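Putative surface-anchored fimbrial subunit (Corynebacterium diphtheriae, PDB 3HR6) forms the repeating shaft subunit of a cell-wall-anchored pilus, built of tandem Ig-like modules stabilised by isopeptide and disulfide bonds. Local coordinates at residues T173-I178 against L244-Q250; A110-S114 against P139-L144. All blocks are in the same frame, centred on the assembly; numbering follows the deposited sequence.

Contact 2 comes first along the chain and closes before contact 1 opens. In contact 2 the short strand 111-112 lies antiparallel to the end of strand 131-143, within the N-terminal pilin domain; in contact 1 the exit of strand 166-174 meets the loop that leads into strand 251-259, in the Cna-B-like domain. Their centres are about 13 Å apart, and the two touch directly: the CG2 of Ile178 packs on CG1 of Val112 at 3.7 Å, and Pro176 also lies against Val112. Contact 1 and contact 2 therefore meet at the junction of two successive modules of the shaft pilin, well away from the calcium site.

Contact 1: residues T173-I178 against L244-Q250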
loop_
_atom_site.group_PDB
_atom_site.type_symbol
_atom_site.label_atom_id
_atom_site.label_comp_id
_atom_site.label_asym_id
_atom_site.label_seq_id
_atom_site.Cartn_x
_atom_site.Cartn_y
_atom_site.Cartn_z
ATOM N N THR A 173 -6.827 8.432 -1.122
ATOM C CA THR A 173 -6.010 9.075 -0.092
ATOM C C THR A 173 -6.582 10.400 0.250
ATOM O O THR A 173 -6.821 11.216 -0.605
ATOM C CB THR A 173 -4.564 9.269 -0.615
ATOM O OG1 THR A 173 -4.017 7.992 -0.952
ATOM C CG2 THR A 173 -3.644 10.011 0.360
ATOM N N LYS A 174 -6.778 10.635 1.537
ATOM C CA LYS A 174 -7.289 11.890 2.020
ATOM C C LYS A 174 -6.181 12.911 2.091
ATOM O O LYS A 174 -5.084 12.575 2.542
ATOM C CB LYS A 174 -7.919 11.696 3.395
ATOM C CG LYS A 174 -9.211 10.968 3.218
ATOM C CD LYS A 174 -10.100 10.823 4.383
ATOM C CE LYS A 174 -11.448 10.175 3.938
ATOM N NZ LYS A 174 -12.406 10.955 3.031
ATOM N N ILE A 175 -6.471 14.135 1.634
ATOM C CA ILE A 175 -5.529 15.228 1.800
ATOM C C ILE A 175 -5.725 15.802 3.192
ATOM O O ILE A 175 -6.795 16.330 3.479
ATOM C CB ILE A 175 -5.718 16.352 0.750
ATOM C CG1 ILE A 175 -5.724 15.770 -0.658
ATOM C CG2 ILE A 175 -4.649 17.427 0.947
ATOM C CD1 ILE A 175 -4.465 15.002 -1.022
ATOM N N PRO A 176 -4.686 15.731 4.052
ATOM C CA PRO A 176 -4.864 16.322 5.385
ATOM C C PRO A 176 -4.905 17.836 5.358
ATOM O O PRO A 176 -4.337 18.465 4.455
ATOM C CB PRO A 176 -3.609 15.854 6.119
ATOM C CG PRO A 176 -2.571 15.867 5.054
ATOM C CD PRO A 176 -3.300 15.278 3.866
ATOM N N GLU A 177 -5.560 18.439 6.352
ATOM C CA GLU A 177 -5.388 19.861 6.598
ATOM C C GLU A 177 -4.020 20.062 7.267
ATOM O O GLU A 177 -3.690 19.376 8.263
ATOM C CB GLU A 177 -6.503 20.479 7.440
ATOM C CG GLU A 177 -6.324 21.955 7.675
ATOM C CD GLU A 177 -7.458 22.598 8.447
ATOM O OE1 GLU A 177 -8.417 21.884 8.775
ATOM O OE2 GLU A 177 -7.361 23.816 8.683
ATOM N N ILE A 178 -3.234 20.965 6.692
ATOM C CA ILE A 178 -1.899 21.272 7.219
ATOM C C ILE A 178 -1.848 22.692 7.814
ATOM O O ILE A 178 -2.723 23.528 7.579
ATOM C CB ILE A 178 -0.795 21.052 6.175
ATOM C CG1 ILE A 178 -0.890 22.089 5.049
ATOM C CG2 ILE A 178 -0.809 19.563 5.660
ATOM C CD1 ILE A 178 0.231 21.950 3.988
ATOM N N LEU A 244 -2.234 22.241 -3.091
ATOM C CA LEU A 244 -2.829 21.055 -2.476
ATOM C C LEU A 244 -3.350 21.340 -1.074
ATOM O O LEU A 244 -4.316 20.716 -0.627
ATOM C CB LEU A 244 -1.825 19.891 -2.482
ATOM C CG LEU A 244 -2.370 18.507 -2.176
ATOM C CD1 LEU A 244 -3.300 18.064 -3.283
ATOM C CD2 LEU A 244 -1.195 17.539 -1.950
ATOM N N ASP A 245 -2.730 22.288 -0.382
ATOM C CA ASP A 245 -3.249 22.765 0.889
ATOM C C ASP A 245 -4.638 23.398 0.809
ATOM O O ASP A 245 -5.241 23.674 1.850
ATOM C CB ASP A 245 -2.284 23.745 1.560
ATOM C CG ASP A 245 -1.962 24.932 0.690
ATOM O OD1 ASP A 245 -1.625 24.714 -0.480
ATOM O OD2 ASP A 245 -2.030 26.067 1.180
ATOM N N GLN A 246 -5.136 23.677 -0.398
ATOM C CA GLN A 246 -6.496 24.170 -0.557
ATOM C C GLN A 246 -7.518 23.056 -0.805
ATOM O O GLN A 246 -8.699 23.340 -0.988
ATOM C CB GLN A 246 -6.540 25.211 -1.674
ATOM C CG GLN A 246 -5.592 26.367 -1.366
ATOM C CD GLN A 246 -5.438 27.393 -2.484
ATOM O OE1 GLN A 246 -5.491 27.072 -3.676
ATOM N NE2 GLN A 246 -5.225 28.652 -2.091
ATOM N N HIS A 247 -7.066 21.806 -0.805
ATOM C CA HIS A 247 -7.936 20.669 -1.081
ATOM C C HIS A 247 -8.031 19.812 0.154
ATOM O O HIS A 247 -8.233 18.640 0.064
ATOM C CB HIS A 247 -7.418 19.844 -2.275
ATOM C CG HIS A 247 -7.469 20.603 -3.567
ATOM N ND1 HIS A 247 -8.454 20.421 -4.521
ATOM C CD2 HIS A 247 -6.661 21.573 -4.046
ATOM C CE1 HIS A 247 -8.244 21.255 -5.528
ATOM N NE2 HIS A 247 -7.171 21.975 -5.260
ATOM N N LYS A 248 -7.991 20.454 1.314
ATOM C CA LYS A 248 -8.057 19.684 2.555
ATOM C C LYS A 248 -9.306 18.841 2.563
ATOM O O LYS A 248 -10.369 19.286 2.112
ATOM C CB LYS A 248 -8.012 20.601 3.745
ATOM C CG LYS A 248 -9.159 21.550 3.861
ATOM C CD LYS A 248 -8.782 22.655 4.862
ATOM C CE LYS A 248 -9.813 23.731 4.906
ATOM N NZ LYS A 248 -11.108 23.142 5.362
ATOM N N ASP A 249 -9.138 17.603 3.033
ATOM C CA ASP A 249 -10.194 16.623 3.197
ATOM C C ASP A 249 -10.792 16.068 1.912
ATOM O O ASP A 249 -11.675 15.217 1.972
ATOM C CB ASP A 249 -11.278 17.121 4.158
ATOM C CG ASP A 249 -10.717 17.469 5.506
ATOM O OD1 ASP A 249 -9.930 16.674 6.060
ATOM O OD2 ASP A 249 -11.035 18.558 5.989
ATOM N N GLN A 250 -10.283 16.513 0.759
ATOM C CA GLN A 250 -10.618 15.876 -0.525
ATOM C C GLN A 250 -9.814 14.601 -0.690
ATOM O O GLN A 250 -8.844 14.368 0.032
ATOM C CB GLN A 250 -10.352 16.858 -1.689
ATOM C CG GLN A 250 -11.203 18.093 -1.603
ATOM C CD GLN A 250 -10.922 19.048 -2.738
ATOM O OE1 GLN A 250 -10.309 18.665 -3.729
ATOM N NE2 GLN A 250 -11.358 20.283 -2.604
HETATM O O HOH W 1 -12.275 13.464 3.857
HETATM O O HOH W 2 -4.759 20.511 2.652
HETATM O O HOH W 3 -7.945 17.058 7.813
HETATM O O HOH W 4 -9.957 19.517 8.317
HETATM O O HOH W 5 -4.569 22.596 4.650
#
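Ile175 lays its side chain over the 244-250 loop, with CG2 3.7 Å from O of Leu244 and CD1 against CD1 of Leu244 at 4.0 Å, the two side chains crossing at about a right angle. Its chi1 of -52° sets CG2 anti to the backbone N, facing Leu244 O. The backbone of Ile175 is gripped at both ends: its N donates to Gln250 O at 2.9 Å, and its O accepts from Asp249 N at 2.7 Å. Gln250 N bonds to His247 O, closing a type II turn; within the turn, His247 ND1 donates to Gln250 OE1 at 2.7 Å. OE1 lies in the imidazole plane, while ND1 sits about 40° out of the amide's carbonyl plane. Nearer the surface Glu177 and Lys248 run alongside each other, their aliphatic parts touching, and waters join Glu177 to Asp249 and Ile178 N to Asp245 O. Lys174 forms a salt bridge with Glu251 and reaches Asp249 O through a water. Pairing continues inward from here, where Thr173 bonds to Leu252 between strands 166-174 and 251-259, while Phe187 of strand 187-192 and Leu209 of strand 206-209 pack on Ile175 and Leu244.

Contact 2: residues A110-S114 against P139-L144; sequences AVVRS and PKHQAL
Val111 leans obliquely on the imidazole of His141, with CG1 3.5 Å from CD2 of the histidine. The ring is placed there by a chi1 of 65°, which holds CG between the backbone N and the carbonyl carbon, and CB of His141 comes to 3.1 Å from Val112 O. Gln103 of strand 97-103 touches both of these side chains, and Met13 of strand 5-13 packs on His141. Val112 and Gln142 point to the same face of the sheet, the one that meets Ile178, opposite to Val111; the two side chains cross at a slant, CG1 of the valine 4.0 Å from OE1 of the glutamine. Between them the backbones form an antiparallel hydrogen-bonded pair, Val112 N donating to Gln142 O at 2.8 Å and Gln142 N to Val112 O at 3.0 Å, the latter on a lone pair of the carbonyl. Toward one end, Ser114 OG lies 2.7 Å from Lys140 O and rests on CB of Pro139; toward the other, Leu144 CD1 meets CB of Ala110 at 4.0 Å, and a water links Ala110 O to Leu144 N. Two main-chain bonds thus hold Val112 to Gln142, with valine, histidine and glutamine side chains flanking them. The Gln142 chain bends at chi2 (81°), and its amide bridges the two modules, NE2 to Gly14 O and OE1 to Ala179 N, while Arg113 reaches Glu185 in a salt bridge, so that part of the polar chemistry of this edge serves the joint between the two modules.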
loop_
_atom_site.group_PDB
_atom_site.type_symbol
_atom_site.label_atom_id
_atom_site.label_comp_id
_atom_site.label_asym_id
_atom_site.label_seq_id
_atom_site.Cartn_x
_atom_site.Cartn_y
_atom_site.Cartn_z
ATOM N N ALA A 110 4.211 7.905 9.180
ATOM C CA ALA A 110 4.317 9.043 8.304
ATOM C C ALA A 110 3.360 10.167 8.726
ATOM O O ALA A 110 2.189 9.931 9.027
ATOM C CB ALA A 110 4.026 8.613 6.893
ATOM N N VAL A 111 3.916 11.366 8.810
ATOM C CA VAL A 111 3.148 12.591 9.101
ATOM C C VAL A 111 3.580 13.765 8.202
ATOM O O VAL A 111 4.663 13.745 7.619
ATOM C CB VAL A 111 3.340 13.001 10.585
ATOM C CG1 VAL A 111 2.824 11.937 11.589
ATOM C CG2 VAL A 111 4.841 13.328 10.882
ATOM N N VAL A 112 2.800 14.855 8.217
ATOM C CA VAL A 112 3.214 16.113 7.648
ATOM C C VAL A 112 4.029 16.771 8.762
ATOM O O VAL A 112 3.496 17.219 9.779
ATOM C CB VAL A 112 2.028 16.996 7.209
ATOM C CG1 VAL A 112 2.519 18.294 6.545
ATOM C CG2 VAL A 112 1.117 16.192 6.231
ATOM N N ARG A 113 5.332 16.747 8.575
ATOM C CA ARG A 113 6.287 17.057 9.639
ATOM C C ARG A 113 6.368 18.511 9.941
ATOM O O ARG A 113 6.044 19.356 9.113
ATOM C CB ARG A 113 7.671 16.519 9.279
ATOM C CG ARG A 113 8.248 17.104 8.026
ATOM C CD ARG A 113 9.716 16.754 7.907
ATOM N NE ARG A 113 10.236 17.051 6.578
ATOM C CZ ARG A 113 11.504 16.890 6.220
ATOM N NH1 ARG A 113 12.403 16.465 7.100
ATOM N NH2 ARG A 113 11.874 17.170 4.969
ATOM N N SER A 114 6.849 18.788 11.152
ATOM C CA SER A 114 7.147 20.123 11.590
ATOM C C SER A 114 8.299 20.675 10.766
ATOM O O SER A 114 9.183 19.926 10.366
ATOM C CB SER A 114 7.545 20.114 13.070
ATOM O OG SER A 114 6.570 19.467 13.883
ATOM N N PRO A 139 6.844 21.312 18.763
ATOM C CA PRO A 139 6.528 21.380 17.333
ATOM C C PRO A 139 5.256 20.574 16.982
ATOM O O PRO A 139 5.037 19.505 17.560
ATOM C CB PRO A 139 7.768 20.769 16.696
ATOM C CG PRO A 139 8.242 19.794 17.730
ATOM C CD PRO A 139 8.089 20.556 19.005
ATOM N N LYS A 140 4.423 21.121 16.094
ATOM C CA LYS A 140 3.196 20.480 15.637
ATOM C C LYS A 140 3.409 19.794 14.305
ATOM O O LYS A 140 4.090 20.306 13.426
ATOM C CB LYS A 140 2.069 21.512 15.453
ATOM C CG LYS A 140 1.280 21.844 16.697
ATOM C CD LYS A 140 2.083 22.326 17.890
ATOM C CE LYS A 140 2.218 23.846 18.061
ATOM N NZ LYS A 140 2.950 24.166 19.357
ATOM N N HIS A 141 2.805 18.627 14.154
ATOM C CA HIS A 141 2.735 17.935 12.873
ATOM C C HIS A 141 1.297 17.517 12.655
ATOM O O HIS A 141 0.467 17.607 13.555
ATOM C CB HIS A 141 3.633 16.707 12.827
ATOM C CG HIS A 141 3.213 15.646 13.784
ATOM N ND1 HIS A 141 3.712 15.558 15.063
ATOM C CD2 HIS A 141 2.284 14.668 13.670
ATOM C CE1 HIS A 141 3.118 14.556 15.695
ATOM N NE2 HIS A 141 2.255 13.992 14.870
ATOM N N GLN A 142 0.993 17.094 11.433
ATOM C CA GLN A 142 -0.354 16.652 11.099
ATOM C C GLN A 142 -0.303 15.231 10.611
ATOM O O GLN A 142 0.574 14.832 9.874
ATOM C CB GLN A 142 -1.041 17.569 10.071
ATOM C CG GLN A 142 -1.317 19.011 10.548
ATOM C CD GLN A 142 -0.137 19.937 10.461
ATOM O OE1 GLN A 142 0.450 20.126 9.388
ATOM N NE2 GLN A 142 0.232 20.536 11.599
ATOM N N ALA A 143 -1.282 14.460 11.056
ATOM C CA ALA A 143 -1.380 13.077 10.686
ATOM C C ALA A 143 -1.870 12.906 9.235
ATOM O O ALA A 143 -2.581 13.741 8.686
ATOM C CB ALA A 143 -2.348 12.353 11.650
ATOM N N LEU A 144 -1.466 11.785 8.673
ATOM C CA LEU A 144 -1.960 11.269 7.403
ATOM C C LEU A 144 -2.921 10.118 7.707
ATOM O O LEU A 144 -2.609 9.194 8.477
ATOM C CB LEU A 144 -0.809 10.761 6.552
ATOM C CG LEU A 144 0.024 11.893 5.937
ATOM C CD1 LEU A 144 1.443 11.422 5.607
ATOM C CD2 LEU A 144 -0.716 12.391 4.730
HETATM O O HOH W 6 0.054 9.914 10.511
HETATM O O HOH W 7 3.018 20.471 9.192
#